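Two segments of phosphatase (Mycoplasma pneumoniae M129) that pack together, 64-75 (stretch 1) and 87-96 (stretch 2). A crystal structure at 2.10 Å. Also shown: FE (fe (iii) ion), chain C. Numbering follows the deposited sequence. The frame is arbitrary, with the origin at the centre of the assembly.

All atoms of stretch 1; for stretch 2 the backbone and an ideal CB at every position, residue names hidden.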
# COMPACT_ATOMS: atom_id res chain seq x y z
N VAL A 64 -11.65 3.31 6.31
CA VAL A 64 -10.45 2.47 6.38
C VAL A 64 -10.31 1.87 7.77
O VAL A 64 -10.44 2.56 8.77
CB VAL A 64 -9.19 3.29 6.05
CG1 VAL A 64 -7.95 2.43 6.23
CG2 VAL A 64 -9.28 3.82 4.62
N ASN A 65 -10.03 0.57 7.83
CA ASN A 65 -9.87 -0.13 9.11
C ASN A 65 -8.42 -0.26 9.55
O ASN A 65 -8.11 -0.10 10.73
CB ASN A 65 -10.48 -1.52 9.05
CG ASN A 65 -11.97 -1.49 8.81
OD1 ASN A 65 -12.71 -0.87 9.58
ND2 ASN A 65 -12.42 -2.14 7.75
N TYR A 66 -7.53 -0.57 8.61
CA TYR A 66 -6.12 -0.73 8.93
C TYR A 66 -5.23 -0.03 7.90
O TYR A 66 -5.61 0.14 6.74
CB TYR A 66 -5.79 -2.21 9.02
CG TYR A 66 -6.45 -2.89 10.20
CD1 TYR A 66 -5.91 -2.77 11.48
CD2 TYR A 66 -7.64 -3.61 10.05
CE1 TYR A 66 -6.53 -3.35 12.58
CE2 TYR A 66 -8.28 -4.18 11.15
CZ TYR A 66 -7.72 -4.05 12.41
OH TYR A 66 -8.33 -4.60 13.52
N ILE A 67 -4.03 0.36 8.32
CA ILE A 67 -3.12 1.07 7.45
C ILE A 67 -1.70 0.51 7.43
O ILE A 67 -1.14 0.18 8.48
CB ILE A 67 -3.05 2.56 7.87
CG1 ILE A 67 -4.36 3.26 7.52
CG2 ILE A 67 -1.89 3.25 7.20
CD1 ILE A 67 -4.39 4.72 7.92
N THR A 68 -1.12 0.41 6.24
CA THR A 68 0.27 -0.04 6.08
C THR A 68 1.01 1.15 5.46
O THR A 68 0.37 2.03 4.88
CB THR A 68 0.37 -1.29 5.16
OG1 THR A 68 -0.21 -1.02 3.88
CG2 THR A 68 -0.34 -2.48 5.79
N MET A 69 2.34 1.18 5.57
CA MET A 69 3.10 2.31 5.03
C MET A 69 4.25 1.94 4.10
O MET A 69 4.19 0.94 3.40
CB MET A 69 3.61 3.18 6.19
CG MET A 69 2.50 3.79 7.06
SD MET A 69 1.67 5.22 6.30
CE MET A 69 0.42 4.50 5.59
N GLY A 70 5.30 2.76 4.10
CA GLY A 70 6.43 2.50 3.21
C GLY A 70 7.68 3.32 3.48
O GLY A 70 8.09 3.50 4.63
N ASN A 71 8.29 3.84 2.42
CA ASN A 71 9.51 4.60 2.60
C ASN A 71 9.31 6.03 3.08
O ASN A 71 10.22 6.63 3.63
CB ASN A 71 10.36 4.57 1.32
CG ASN A 71 9.57 4.95 0.09
OD1 ASN A 71 8.54 4.36 -0.21
ND2 ASN A 71 10.07 5.95 -0.64
N HIS A 72 8.11 6.58 2.89
CA HIS A 72 7.84 7.94 3.33
C HIS A 72 7.04 7.96 4.63
O HIS A 72 6.39 8.95 4.96
CB HIS A 72 7.10 8.70 2.24
CG HIS A 72 7.98 9.11 1.10
ND1 HIS A 72 7.70 8.79 -0.21
CD2 HIS A 72 9.14 9.81 1.08
CE1 HIS A 72 8.65 9.27 -0.99
NE2 HIS A 72 9.54 9.90 -0.23
N THR A 73 7.10 6.86 5.37
CA THR A 73 6.39 6.73 6.63
C THR A 73 6.61 7.88 7.63
O THR A 73 5.68 8.33 8.29
CB THR A 73 6.78 5.41 7.36
OG1 THR A 73 6.43 4.27 6.56
CG2 THR A 73 6.08 5.32 8.73
N TRP A 74 7.84 8.36 7.71
CA TRP A 74 8.18 9.38 8.70
C TRP A 74 8.31 10.83 8.25
O TRP A 74 8.89 11.65 8.97
CB TRP A 74 9.48 8.94 9.39
CG TRP A 74 9.43 7.48 9.79
CD1 TRP A 74 8.98 6.96 10.98
CD2 TRP A 74 9.76 6.35 8.96
NE1 TRP A 74 9.01 5.59 10.94
CE2 TRP A 74 9.47 5.19 9.71
CE3 TRP A 74 10.25 6.22 7.66
CZ2 TRP A 74 9.67 3.90 9.20
CZ3 TRP A 74 10.46 4.94 7.15
CH2 TRP A 74 10.16 3.80 7.92
N PHE A 75 7.75 11.17 7.10
CA PHE A 75 7.89 12.53 6.63
C PHE A 75 7.10 13.62 7.36
O PHE A 75 7.61 14.74 7.50
CB PHE A 75 7.61 12.60 5.13
CG PHE A 75 8.14 13.84 4.49
CD1 PHE A 75 7.31 14.93 4.25
CD2 PHE A 75 9.49 13.94 4.17
CE1 PHE A 75 7.82 16.10 3.70
CE2 PHE A 75 10.01 15.11 3.62
CZ PHE A 75 9.17 16.19 3.39
N UNK A 87 -2.83 2.27 17.01
CA UNK A 87 -2.99 0.82 17.10
C UNK A 87 -3.34 0.06 15.82
O UNK A 87 -3.02 -1.12 15.69
CB UNK A 87 -4.08 0.53 18.13
N UNK A 88 -4.01 0.73 14.87
CA UNK A 88 -4.39 0.08 13.62
C UNK A 88 -3.51 0.50 12.45
O UNK A 88 -3.93 0.43 11.30
CB UNK A 88 -5.85 0.39 13.30
N UNK A 89 -2.28 0.91 12.77
CA UNK A 89 -1.33 1.36 11.76
C UNK A 89 -0.03 0.57 11.86
O UNK A 89 0.57 0.48 12.93
CB UNK A 89 -1.06 2.86 11.91
N UNK A 90 0.42 0.00 10.74
CA UNK A 90 1.66 -0.76 10.73
C UNK A 90 2.69 -0.12 9.80
O UNK A 90 2.38 0.27 8.67
CB UNK A 90 1.39 -2.21 10.31
N UNK A 91 3.92 -0.01 10.28
CA UNK A 91 4.99 0.57 9.49
C UNK A 91 5.97 -0.54 9.12
O UNK A 91 5.82 -1.68 9.56
CB UNK A 91 5.69 1.70 10.25
N UNK A 92 6.98 -0.23 8.31
CA UNK A 92 7.94 -1.29 7.94
C UNK A 92 8.64 -1.92 9.16
O UNK A 92 9.26 -1.22 9.96
CB UNK A 92 9.00 -0.72 6.99
N UNK A 93 8.52 -3.24 9.30
CA UNK A 93 9.12 -4.00 10.40
C UNK A 93 10.63 -4.08 10.25
O UNK A 93 11.38 -4.09 11.23
CB UNK A 93 8.53 -5.41 10.47
N UNK A 94 11.02 -4.14 8.99
CA UNK A 94 12.38 -4.26 8.46
C UNK A 94 13.41 -3.17 8.84
O UNK A 94 14.34 -2.92 8.07
CB UNK A 94 12.28 -4.30 6.93
N UNK A 95 13.27 -2.54 10.01
CA UNK A 95 14.17 -1.44 10.40
C UNK A 95 15.41 -1.76 11.24
O UNK A 95 15.34 -2.46 12.25
CB UNK A 95 13.35 -0.42 11.18
N UNK A 96 16.56 -1.22 10.83
CA UNK A 96 17.82 -1.42 11.54
C UNK A 96 17.87 -0.50 12.76
O UNK A 96 17.42 0.65 12.69
CB UNK A 96 19.01 -1.16 10.62
FE FE C . 7.05 4.24 -1.84

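Position 87 offers little to reason from: nothing of stretch 1 lies within 5.5 Å of its ideal CB, so almost any residue would serve. It is Lys 87, whose chain leads away.

Position 88 points toward stretch 1, its ideal CB 3.5 Å from Asn 65 O and 3.6 Å from Tyr 66 CD1. The space beside the ring suits a small or medium side chain, and the nearby carbonyl favours a polar one that can share a water. Asp 88 fits: one water donates both to Asn 65 O (2.8 Å) and to Asp 88 OD2 (2.9 Å), while CB lies 3.7 Å from Tyr 66 CD1, oblique to the ring. The backbone pairs as well, Ile 67 N donating to Asp 88 O at 3.0 Å.

Position 89 has extended angles and lies in parallel register with Ile 67, its CB on the same face of the sheet. With Ile 67 and Met 69 within reach, an aliphatic residue such as leucine, isoleucine or methionine would suit. Leu 89 touches both: CD2 is 3.4 Å from Ile 67 CG2, and CD1 is 4.0 Å from Met 69 CG.

At position 90 the CB turns to the face bearing Thr 68, with Thr 68 CG2 4.8 Å away. Beta-branched residues favour such extended angles, so valine, isoleucine or threonine would do. Val 90 brings CG2 to 3.3 Å from Thr 68 CG2, and its backbone N donates to Ile 67 O at 2.8 Å in a nearly straight bond.

Position 91 points sideways, its CB 3.9 Å from Thr 73 CG2 and 4.7 Å from Trp 74 CZ2. Any residue with a CB meets the threonine methyl here, and a small apolar or a longer side chain turning off from stretch 1 would suit. It is Arg 91: CB lies 4.0 Å from Thr 73 CG2, and the rest of the chain leads away; its NH1 donates to the backbone O of position 92 at 3.1 Å.

Position 92 points toward Gly 70 and Trp 74. Its phi of -59° permits proline, though a compact aliphatic residue could also fill the space. The ring of Pro 92 sets CD 4.0 Å from Trp 74 CH2 and CG 3.5 Å from Gly 70 O, a carbonyl already accepting a hydrogen bond from Thr 73 OG1 (2.7 Å).

Positions 93 and 94 are out of reach and leave the choice open; they are Leu 93 and Asn 94.

Position 95 points back toward stretch 1, but its CB is too distant for a small residue to touch the indole of Trp 74. A longer apolar chain is needed, and Leu 95 places CD1 3.8 Å from Trp 74 CZ2.

Position 96, again out of reach, is Asp 96.

Stretch 2 87-96: KDLVRPLNLD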
# COMPACT_ATOMS: atom_id res chain seq x y z
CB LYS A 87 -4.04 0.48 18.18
CG LYS A 87 -4.50 1.69 19.01
CD LYS A 87 -5.34 2.66 18.17
CE LYS A 87 -5.46 4.03 18.82
NZ LYS A 87 -4.12 4.64 19.01
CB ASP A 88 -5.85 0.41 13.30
CG ASP A 88 -6.17 1.87 13.51
OD1 ASP A 88 -5.24 2.70 13.46
OD2 ASP A 88 -7.36 2.21 13.72
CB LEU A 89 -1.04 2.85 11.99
CG LEU A 89 -0.04 3.74 11.24
CD1 LEU A 89 1.14 2.93 10.73
CD2 LEU A 89 -0.75 4.46 10.11
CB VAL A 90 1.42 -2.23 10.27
CG1 VAL A 90 0.34 -2.87 11.13
CG2 VAL A 90 1.00 -2.27 8.81
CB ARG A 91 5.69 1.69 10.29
CG ARG A 91 5.96 1.39 11.75
CD ARG A 91 7.08 0.38 11.95
NE ARG A 91 7.41 0.24 13.37
CZ ARG A 91 8.42 -0.49 13.84
NH1 ARG A 91 9.22 -1.15 13.01
NH2 ARG A 91 8.63 -0.55 15.15
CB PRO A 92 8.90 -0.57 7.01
CG PRO A 92 8.02 0.50 6.38
CD PRO A 92 7.26 1.01 7.57
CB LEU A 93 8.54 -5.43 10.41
CG LEU A 93 9.07 -6.44 11.42
CD1 LEU A 93 8.76 -5.98 12.84
CD2 LEU A 93 8.42 -7.79 11.16
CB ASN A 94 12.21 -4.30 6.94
CG ASN A 94 13.23 -5.12 6.26
OD1 ASN A 94 13.61 -6.18 6.78
ND2 ASN A 94 13.69 -4.67 5.09
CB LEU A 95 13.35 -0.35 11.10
CG LEU A 95 12.11 0.15 10.34
CD1 LEU A 95 11.36 1.16 11.19
CD2 LEU A 95 12.52 0.77 9.02
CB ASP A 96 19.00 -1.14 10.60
CG ASP A 96 20.35 -1.30 11.29
OD1 ASP A 96 20.72 -0.43 12.10
OD2 ASP A 96 21.03 -2.31 11.03
O HOH W 1 -9.37 0.14 13.25
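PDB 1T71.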